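Local coordinates for protein guanylate kinase (PDB 6WCT) that catalyses transfer of a phosphate from ATP to GMP, giving ADP and GDP, and probably serves to recycle GMP, at residues Ala75-Phe88 against Asp96-Gln108. Residues are numbered along the deposited sequence; the frame is centred on the assembly and turned at random.
Sequences AEKFEQMIAAGDFF and DWKGTARQSVEPQ. With 5GP (guanosine-5'-monophosphate), chain E.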
ATOM      1  N   ALA A  75      13.559 -30.591  19.169  1.00 57.44           N
ATOM      2  CA  ALA A  75      13.342 -30.997  17.785  1.00 61.42           C
ATOM      3  C   ALA A  75      12.343 -32.144  17.714  1.00 62.67           C
ATOM      4  O   ALA A  75      11.461 -32.158  16.845  1.00 60.23           O
ATOM      5  CB  ALA A  75      14.666 -31.382  17.130  1.00 62.98           C
ATOM      6  N   GLU A  76      12.436 -33.090  18.659  1.00 65.13           N
ATOM      7  CA  GLU A  76      11.506 -34.215  18.689  1.00 64.07           C
ATOM      8  C   GLU A  76      10.080 -33.738  18.919  1.00 63.57           C
ATOM      9  O   GLU A  76       9.146 -34.202  18.255  1.00 70.82           O
ATOM     10  CB  GLU A  76      11.917 -35.208  19.781  1.00 62.36           C
ATOM     11  N   LYS A  77       9.889 -32.798  19.845  1.00 59.07           N
ATOM     12  CA  LYS A  77       8.555 -32.253  20.060  1.00 62.80           C
ATOM     13  C   LYS A  77       8.070 -31.506  18.827  1.00 67.14           C
ATOM     14  O   LYS A  77       6.908 -31.638  18.426  1.00 70.46           O
ATOM     15  CB  LYS A  77       8.550 -31.317  21.259  1.00 54.84           C
ATOM     16  CG  LYS A  77       7.223 -30.614  21.489  1.00 56.42           C
ATOM     17  CD  LYS A  77       6.132 -31.598  21.892  1.00 66.39           C
ATOM     18  CE  LYS A  77       4.862 -30.859  22.300  1.00 67.96           C
ATOM     19  NZ  LYS A  77       3.787 -31.767  22.791  1.00 71.08           N
ATOM     20  N   PHE A  78       8.942 -30.700  18.221  1.00 64.62           N
ATOM     21  CA  PHE A  78       8.542 -29.973  17.026  1.00 62.63           C
ATOM     22  C   PHE A  78       8.144 -30.936  15.919  1.00 62.18           C
ATOM     23  O   PHE A  78       7.091 -30.772  15.293  1.00 60.22           O
ATOM     24  CB  PHE A  78       9.666 -29.055  16.561  1.00 55.84           C
ATOM     25  CG  PHE A  78       9.221 -28.027  15.575  1.00 52.50           C
ATOM     26  CD1 PHE A  78       8.948 -28.383  14.255  1.00 58.42           C
ATOM     27  CD2 PHE A  78       9.074 -26.708  15.954  1.00 49.96           C
ATOM     28  CE1 PHE A  78       8.534 -27.438  13.337  1.00 52.56           C
ATOM     29  CE2 PHE A  78       8.664 -25.752  15.032  1.00 50.68           C
ATOM     30  CZ  PHE A  78       8.391 -26.123  13.725  1.00 46.68           C
ATOM     31  N   GLU A  79       8.967 -31.965  15.680  1.00 62.25           N
ATOM     32  CA  GLU A  79       8.628 -32.940  14.650  1.00 71.08           C
ATOM     33  C   GLU A  79       7.392 -33.739  15.039  1.00 74.95           C
ATOM     34  O   GLU A  79       6.618 -34.141  14.163  1.00 71.03           O
ATOM     35  CB  GLU A  79       9.822 -33.854  14.364  1.00 79.21           C
ATOM     36  CG  GLU A  79      10.958 -33.132  13.638  1.00 85.34           C
ATOM     37  CD  GLU A  79      12.226 -33.965  13.511  1.00 98.10           C
ATOM     38  OE1 GLU A  79      13.232 -33.449  12.968  1.00 90.79           O
ATOM     39  OE2 GLU A  79      12.215 -35.138  13.944  1.00108.71           O
ATOM     40  N   GLN A  80       7.195 -33.979  16.341  1.00 78.05           N
ATOM     41  CA  GLN A  80       5.922 -34.519  16.814  1.00 81.52           C
ATOM     42  C   GLN A  80       4.774 -33.591  16.441  1.00 72.21           C
ATOM     43  O   GLN A  80       3.676 -34.045  16.101  1.00 69.11           O
ATOM     44  CB  GLN A  80       5.961 -34.723  18.332  1.00 86.47           C
ATOM     45  CG  GLN A  80       4.628 -35.173  18.942  1.00 95.00           C
ATOM     46  CD  GLN A  80       4.689 -35.355  20.453  1.00101.55           C
ATOM     47  OE1 GLN A  80       5.742 -35.658  21.014  1.00105.05           O
ATOM     48  NE2 GLN A  80       3.556 -35.153  21.120  1.00102.56           N
ATOM     49  N   MET A  81       4.993 -32.282  16.547  1.00 64.58           N
ATOM     50  CA  MET A  81       3.956 -31.337  16.164  1.00 66.31           C
ATOM     51  C   MET A  81       3.788 -31.263  14.652  1.00 59.70           C
ATOM     52  O   MET A  81       2.682 -31.000  14.174  1.00 66.28           O
ATOM     53  CB  MET A  81       4.266 -29.956  16.739  1.00 68.28           C
ATOM     54  CG  MET A  81       4.111 -29.885  18.253  1.00 68.06           C
ATOM     55  SD  MET A  81       4.693 -28.306  18.885  1.00 67.46           S
ATOM     56  CE  MET A  81       3.413 -27.200  18.285  1.00 55.92           C
ATOM     57  N   ILE A  82       4.872 -31.433  13.886  1.00 58.51           N
ATOM     58  CA  ILE A  82       4.737 -31.527  12.434  1.00 60.33           C
ATOM     59  C   ILE A  82       3.833 -32.696  12.071  1.00 72.72           C
ATOM     60  O   ILE A  82       2.829 -32.534  11.367  1.00 75.71           O
ATOM     61  CB  ILE A  82       6.118 -31.659  11.761  1.00 62.22           C
ATOM     62  CG1 ILE A  82       6.962 -30.387  11.920  1.00 58.26           C
ATOM     63  CG2 ILE A  82       5.972 -32.052  10.280  1.00 63.22           C
ATOM     64  CD1 ILE A  82       8.358 -30.507  11.291  1.00 55.77           C
ATOM     65  N   ALA A  83       4.171 -33.892  12.568  1.00 79.70           N
ATOM     66  CA  ALA A  83       3.427 -35.108  12.241  1.00 80.33           C
ATOM     67  C   ALA A  83       1.965 -35.021  12.668  1.00 84.21           C
ATOM     68  O   ALA A  83       1.085 -35.569  11.994  1.00 93.47           O
ATOM     69  CB  ALA A  83       4.102 -36.314  12.893  1.00 78.93           C
ATOM     70  N   ALA A  84       1.686 -34.342  13.780  1.00 76.43           N
ATOM     71  CA  ALA A  84       0.321 -34.171  14.259  1.00 76.66           C
ATOM     72  C   ALA A  84      -0.470 -33.147  13.458  1.00 82.43           C
ATOM     73  O   ALA A  84      -1.667 -32.985  13.717  1.00 83.60           O
ATOM     74  CB  ALA A  84       0.327 -33.748  15.727  1.00 70.27           C
ATOM     75  N   GLY A  85       0.158 -32.455  12.507  1.00 80.13           N
ATOM     76  CA  GLY A  85      -0.520 -31.414  11.756  1.00 80.70           C
ATOM     77  C   GLY A  85      -0.782 -30.133  12.518  1.00 77.79           C
ATOM     78  O   GLY A  85      -1.749 -29.427  12.218  1.00 86.51           O
ATOM     79  N   ASP A  86       0.049 -29.816  13.508  1.00 70.90           N
ATOM     80  CA  ASP A  86      -0.171 -28.630  14.331  1.00 69.61           C
ATOM     81  C   ASP A  86       0.231 -27.319  13.649  1.00 61.04           C
ATOM     82  O   ASP A  86      -0.205 -26.253  14.091  1.00 59.58           O
ATOM     83  CB  ASP A  86       0.613 -28.757  15.645  1.00 70.43           C
ATOM     84  CG  ASP A  86       0.164 -29.950  16.492  1.00 79.87           C
ATOM     85  OD1 ASP A  86      -1.017 -30.348  16.404  1.00 78.40           O
ATOM     86  OD2 ASP A  86       1.003 -30.503  17.235  1.00 78.20           O
ATOM     87  N   PHE A  87       1.026 -27.353  12.585  1.00 60.36           N
ATOM     88  CA  PHE A  87       1.589 -26.122  12.033  1.00 64.87           C
ATOM     89  C   PHE A  87       0.828 -25.623  10.808  1.00 62.77           C
ATOM     90  O   PHE A  87       0.623 -26.369   9.843  1.00 55.63           O
ATOM     91  CB  PHE A  87       3.064 -26.317  11.698  1.00 63.43           C
ATOM     92  CG  PHE A  87       3.922 -26.438  12.912  1.00 61.78           C
ATOM     93  CD1 PHE A  87       4.018 -25.394  13.813  1.00 54.46           C
ATOM     94  CD2 PHE A  87       4.614 -27.613  13.165  1.00 66.17           C
ATOM     95  CE1 PHE A  87       4.799 -25.512  14.939  1.00 56.02           C
ATOM     96  CE2 PHE A  87       5.393 -27.739  14.285  1.00 64.01           C
ATOM     97  CZ  PHE A  87       5.484 -26.689  15.183  1.00 55.86           C
ATOM     98  N   PHE A  88       0.439 -24.347  10.851  1.00 55.87           N
ATOM     99  CA  PHE A  88      -0.095 -23.658   9.679  1.00 58.45           C
ATOM    100  C   PHE A  88       0.933 -23.626   8.548  1.00 62.09           C
ATOM    101  O   PHE A  88       0.621 -23.925   7.389  1.00 68.61           O
ATOM    102  CB  PHE A  88      -0.515 -22.246  10.107  1.00 52.86           C
ATOM    103  CG  PHE A  88      -1.068 -21.390   9.008  1.00 65.61           C
ATOM    104  CD1 PHE A  88      -2.297 -21.663   8.438  1.00 76.11           C
ATOM    105  CD2 PHE A  88      -0.376 -20.258   8.592  1.00 66.50           C
ATOM    106  CE1 PHE A  88      -2.806 -20.849   7.435  1.00 77.72           C
ATOM    107  CE2 PHE A  88      -0.879 -19.436   7.598  1.00 68.70           C
ATOM    108  CZ  PHE A  88      -2.096 -19.731   7.016  1.00 68.65           C
ATOM    109  N   ASP A  96      17.403 -25.447  11.710  1.00 61.44           N
ATOM    110  CA  ASP A  96      16.489 -25.756  12.803  1.00 54.56           C
ATOM    111  C   ASP A  96      15.065 -25.546  12.314  1.00 46.64           C
ATOM    112  O   ASP A  96      14.829 -24.879  11.307  1.00 54.06           O
ATOM    113  CB  ASP A  96      16.748 -24.882  14.036  1.00 56.88           C
ATOM    114  CG  ASP A  96      18.018 -25.264  14.779  1.00 67.70           C
ATOM    115  OD1 ASP A  96      18.040 -26.324  15.458  1.00 58.75           O
ATOM    116  OD2 ASP A  96      19.002 -24.489  14.676  1.00 72.05           O
ATOM    117  N   TRP A  97      14.120 -26.119  13.047  1.00 43.46           N
ATOM    118  CA  TRP A  97      12.706 -25.963  12.735  1.00 48.88           C
ATOM    119  C   TRP A  97      12.166 -24.611  13.200  1.00 48.19           C
ATOM    120  O   TRP A  97      12.486 -24.136  14.291  1.00 47.08           O
ATOM    121  CB  TRP A  97      11.901 -27.069  13.404  1.00 55.78           C
ATOM    122  CG  TRP A  97      12.113 -28.424  12.821  1.00 63.54           C
ATOM    123  CD1 TRP A  97      12.637 -29.517  13.458  1.00 63.76           C
ATOM    124  CD2 TRP A  97      11.808 -28.843  11.490  1.00 69.89           C
ATOM    125  NE1 TRP A  97      12.676 -30.586  12.601  1.00 69.40           N
ATOM    126  CE2 TRP A  97      12.172 -30.200  11.386  1.00 75.83           C
ATOM    127  CE3 TRP A  97      11.264 -28.202  10.372  1.00 71.23           C
ATOM    128  CZ2 TRP A  97      12.012 -30.929  10.208  1.00 86.28           C
ATOM    129  CZ3 TRP A  97      11.104 -28.925   9.204  1.00 79.22           C
ATOM    130  CH2 TRP A  97      11.477 -30.276   9.131  1.00 86.83           C
ATOM    131  N   LYS A  98      11.316 -24.013  12.374  1.00 46.30           N
ATOM    132  CA  LYS A  98      10.531 -22.841  12.726  1.00 43.59           C
ATOM    133  C   LYS A  98       9.105 -23.071  12.246  1.00 44.14           C
ATOM    134  O   LYS A  98       8.881 -23.737  11.234  1.00 50.66           O
ATOM    135  CB  LYS A  98      11.101 -21.561  12.095  1.00 38.51           C
ATOM    136  CG  LYS A  98      12.471 -21.152  12.616  1.00 42.51           C
ATOM    137  CD  LYS A  98      12.364 -20.083  13.681  1.00 40.68           C
ATOM    138  CE  LYS A  98      13.687 -19.911  14.408  1.00 43.57           C
ATOM    139  NZ  LYS A  98      14.639 -19.072  13.643  1.00 44.83           N
ATOM    140  N   GLY A  99       8.140 -22.544  12.991  1.00 39.41           N
ATOM    141  CA  GLY A  99       6.758 -22.797  12.653  1.00 42.94           C
ATOM    142  C   GLY A  99       5.717 -21.916  13.316  1.00 47.56           C
ATOM    143  O   GLY A  99       5.842 -21.511  14.480  1.00 45.35           O
ATOM    144  N   THR A 100       4.661 -21.637  12.561  1.00 44.96           N
ATOM    145  CA  THR A 100       3.484 -20.940  13.053  1.00 39.43           C
ATOM    146  C   THR A 100       2.439 -21.993  13.383  1.00 46.66           C
ATOM    147  O   THR A 100       2.008 -22.735  12.493  1.00 47.93           O
ATOM    148  CB  THR A 100       2.925 -19.986  11.997  1.00 42.27           C
ATOM    149  OG1 THR A 100       3.911 -19.021  11.626  1.00 39.54           O
ATOM    150  CG2 THR A 100       1.698 -19.284  12.527  1.00 43.67           C
ATOM    151  N   ALA A 101       2.037 -22.064  14.651  1.00 50.21           N
ATOM    152  CA  ALA A 101       1.029 -23.036  15.039  1.00 51.14           C
ATOM    153  C   ALA A 101      -0.305 -22.672  14.416  1.00 53.83           C
ATOM    154  O   ALA A 101      -0.675 -21.495  14.340  1.00 55.29           O
ATOM    155  CB  ALA A 101       0.877 -23.116  16.561  1.00 47.56           C
ATOM    156  N   ARG A 102      -1.023 -23.707  13.972  1.00 54.26           N
ATOM    157  CA  ARG A 102      -2.350 -23.532  13.406  1.00 51.09           C
ATOM    158  C   ARG A 102      -3.232 -22.714  14.337  1.00 58.91           C
ATOM    159  O   ARG A 102      -3.937 -21.801  13.897  1.00 61.47           O
ATOM    160  CB  ARG A 102      -2.967 -24.912  13.167  1.00 65.53           C
ATOM    161  CG  ARG A 102      -3.878 -25.006  11.980  1.00 76.11           C
ATOM    162  CD  ARG A 102      -4.244 -26.460  11.673  1.00 86.03           C
ATOM    163  NE  ARG A 102      -3.133 -27.201  11.083  1.00 88.80           N
ATOM    164  CZ  ARG A 102      -2.716 -27.063   9.830  1.00 90.63           C
ATOM    165  NH1 ARG A 102      -3.314 -26.203   9.018  1.00 96.21           N
ATOM    166  NH2 ARG A 102      -1.693 -27.785   9.388  1.00 89.59           N
ATOM    167  N   GLN A 103      -3.180 -23.016  15.638  1.00 63.37           N
ATOM    168  CA  GLN A 103      -3.972 -22.336  16.657  1.00 61.99           C
ATOM    169  C   GLN A 103      -3.636 -20.853  16.796  1.00 59.35           C
ATOM    170  O   GLN A 103      -4.370 -20.136  17.484  1.00 59.27           O
ATOM    171  CB  GLN A 103      -3.791 -23.039  18.011  1.00 55.79           C
ATOM    172  N   SER A 104      -2.530 -20.383  16.215  1.00 60.36           N
ATOM    173  CA  SER A 104      -2.166 -18.972  16.326  1.00 65.69           C
ATOM    174  C   SER A 104      -2.731 -18.098  15.212  1.00 65.73           C
ATOM    175  O   SER A 104      -2.679 -16.868  15.327  1.00 59.07           O
ATOM    176  CB  SER A 104      -0.641 -18.806  16.321  1.00 65.75           C
ATOM    177  OG  SER A 104      -0.032 -19.483  17.399  1.00 72.31           O
ATOM    178  N   VAL A 105      -3.297 -18.685  14.158  1.00 64.44           N
ATOM    179  CA  VAL A 105      -3.634 -17.916  12.963  1.00 63.95           C
ATOM    180  C   VAL A 105      -5.041 -18.231  12.489  1.00 69.05           C
ATOM    181  O   VAL A 105      -5.883 -17.333  12.367  1.00 61.51           O
ATOM    182  CB  VAL A 105      -2.627 -18.177  11.829  1.00 61.48           C
ATOM    183  CG1 VAL A 105      -3.090 -17.509  10.539  1.00 70.00           C
ATOM    184  CG2 VAL A 105      -1.299 -17.639  12.205  1.00 64.25           C
ATOM    185  N   GLU A 106      -5.281 -19.505  12.171  1.00 75.56           N
ATOM    186  CA  GLU A 106      -6.522 -19.889  11.499  1.00 75.56           C
ATOM    187  C   GLU A 106      -7.772 -19.516  12.284  1.00 79.34           C
ATOM    188  O   GLU A 106      -8.707 -18.968  11.674  1.00 87.12           O
ATOM    189  CB  GLU A 106      -6.482 -21.385  11.170  1.00 85.22           C
ATOM    190  CG  GLU A 106      -5.461 -21.771  10.098  1.00 88.48           C
ATOM    191  CD  GLU A 106      -5.547 -23.241   9.712  1.00 92.60           C
ATOM    192  OE1 GLU A 106      -6.289 -23.986  10.381  1.00 97.26           O
ATOM    193  OE2 GLU A 106      -4.875 -23.654   8.744  1.00 94.08           O
ATOM    194  N   PRO A 107      -7.879 -19.779  13.595  1.00 85.82           N
ATOM    195  CA  PRO A 107      -9.076 -19.313  14.323  1.00 86.63           C
ATOM    196  C   PRO A 107      -9.201 -17.800  14.372  1.00 81.61           C
ATOM    197  O   PRO A 107     -10.301 -17.265  14.202  1.00 83.50           O
ATOM    198  CB  PRO A 107      -8.892 -19.914  15.722  1.00 83.96           C
ATOM    199  CG  PRO A 107      -7.981 -21.064  15.525  1.00 85.32           C
ATOM    200  CD  PRO A 107      -7.035 -20.633  14.449  1.00 85.26           C
ATOM    201  N   GLN A 108      -8.096 -17.097  14.619  1.00 73.81           N
ATOM    202  CA  GLN A 108      -8.123 -15.639  14.659  1.00 70.35           C
ATOM    203  C   GLN A 108      -8.623 -15.063  13.335  1.00 68.95           C
ATOM    204  O   GLN A 108      -9.542 -14.237  13.316  1.00 76.58           O
ATOM    205  CB  GLN A 108      -6.721 -15.113  14.996  1.00 67.36           C
ATOM    206  CG  GLN A 108      -6.273 -15.411  16.433  1.00 64.64           C
ATOM    207  CD  GLN A 108      -5.749 -16.831  16.592  1.00 74.24           C
ATOM    208  OE1 GLN A 108      -5.997 -17.693  15.744  1.00 84.87           O
ATOM    209  NE2 GLN A 108      -5.041 -17.091  17.691  1.00 63.91           N
TER
HETATM  210  P   5GP E 301      16.071 -16.252  14.154  1.00 45.26           P
HETATM  211  O1P 5GP E 301      15.188 -15.805  15.292  1.00 47.58           O
HETATM  212  O2P 5GP E 301      17.377 -15.473  14.001  1.00 42.03           O
HETATM  213  O3P 5GP E 301      16.374 -17.730  14.138  1.00 37.46           O
HETATM  214  O5' 5GP E 301      15.255 -16.052  12.823  1.00 45.44           O
HETATM  215  C5' 5GP E 301      15.632 -16.726  11.640  1.00 35.42           C
HETATM  216  C4' 5GP E 301      14.573 -16.559  10.593  1.00 37.04           C
HETATM  217  O4' 5GP E 301      13.463 -17.442  10.901  1.00 34.54           O
HETATM  218  C3' 5GP E 301      13.977 -15.141  10.515  1.00 39.14           C
HETATM  219  O3' 5GP E 301      13.818 -14.752   9.157  1.00 41.08           O
HETATM  220  C2' 5GP E 301      12.590 -15.316  11.115  1.00 34.27           C
HETATM  221  O2' 5GP E 301      11.622 -14.402  10.649  1.00 35.85           O
HETATM  222  C1' 5GP E 301      12.272 -16.738  10.693  1.00 33.24           C
HETATM  223  N9  5GP E 301      11.199 -17.350  11.457  1.00 40.19           N
HETATM  224  C8  5GP E 301      10.793 -16.996  12.717  1.00 42.51           C
HETATM  225  N7  5GP E 301       9.679 -17.573  13.081  1.00 41.96           N
HETATM  226  C5  5GP E 301       9.338 -18.369  11.999  1.00 40.98           C
HETATM  227  C6  5GP E 301       8.214 -19.185  11.779  1.00 41.09           C
HETATM  228  O6  5GP E 301       7.274 -19.357  12.552  1.00 42.84           O
HETATM  229  N1  5GP E 301       8.231 -19.778  10.528  1.00 43.21           N
HETATM  230  C2  5GP E 301       9.217 -19.602   9.589  1.00 48.14           C
HETATM  231  N2  5GP E 301       9.065 -20.230   8.415  1.00 42.17           N
HETATM  232  N3  5GP E 301      10.284 -18.834   9.788  1.00 40.25           N
HETATM  233  C4  5GP E 301      10.277 -18.249  10.998  1.00 38.75           C
HETATM  234  O   HOH W   1      -2.555 -25.131   6.558  1.00 68.88           O
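In the GMP-binding region of this guanylate kinase, helix 75-83 packs against the hairpin strand 96-101, whose other side meets the nucleotide; at the helix, F78 and W97 pack against each other. CB of W97 sits over the middle of the F78 ring, 3.3 Å from its centroid, while F87 CZ touches the opposite face toward its rim. A chi1 of -70° sets the indole beside its own backbone N and over I82, whose CD1 stands almost on the normal of the six-membered ring, 3.6 Å from the centroid. At the indole edge, W97 NE1 donates in the ring plane to the anti lone pair of E79 OE1 (2.9 Å, 163°). G99 passes close to both phenylalanine rings, and G99 C is 3.1 Å from O6 of GMP.

Beyond the Schellman turn at G85, the chain pairs antiparallel with the strand's end: R102 N donates to D86 O (2.7 Å) and F88 N to T100 O. R102, bent at chi3 (-73°), grips G85 O side-on through NE (2.9 Å) and NH2, and its NH1 forms a salt bridge with E106 OE2 (3.0 Å), in which the hydrogen bond is weak. V105 CG1 lies over one face of F88. The two N-H groups on G85 O hold the guanidinium, with the E106 carboxylate adding a weaker tie toward helix 106-110, while apolar packing seats the strand that carries K98 to the GMP.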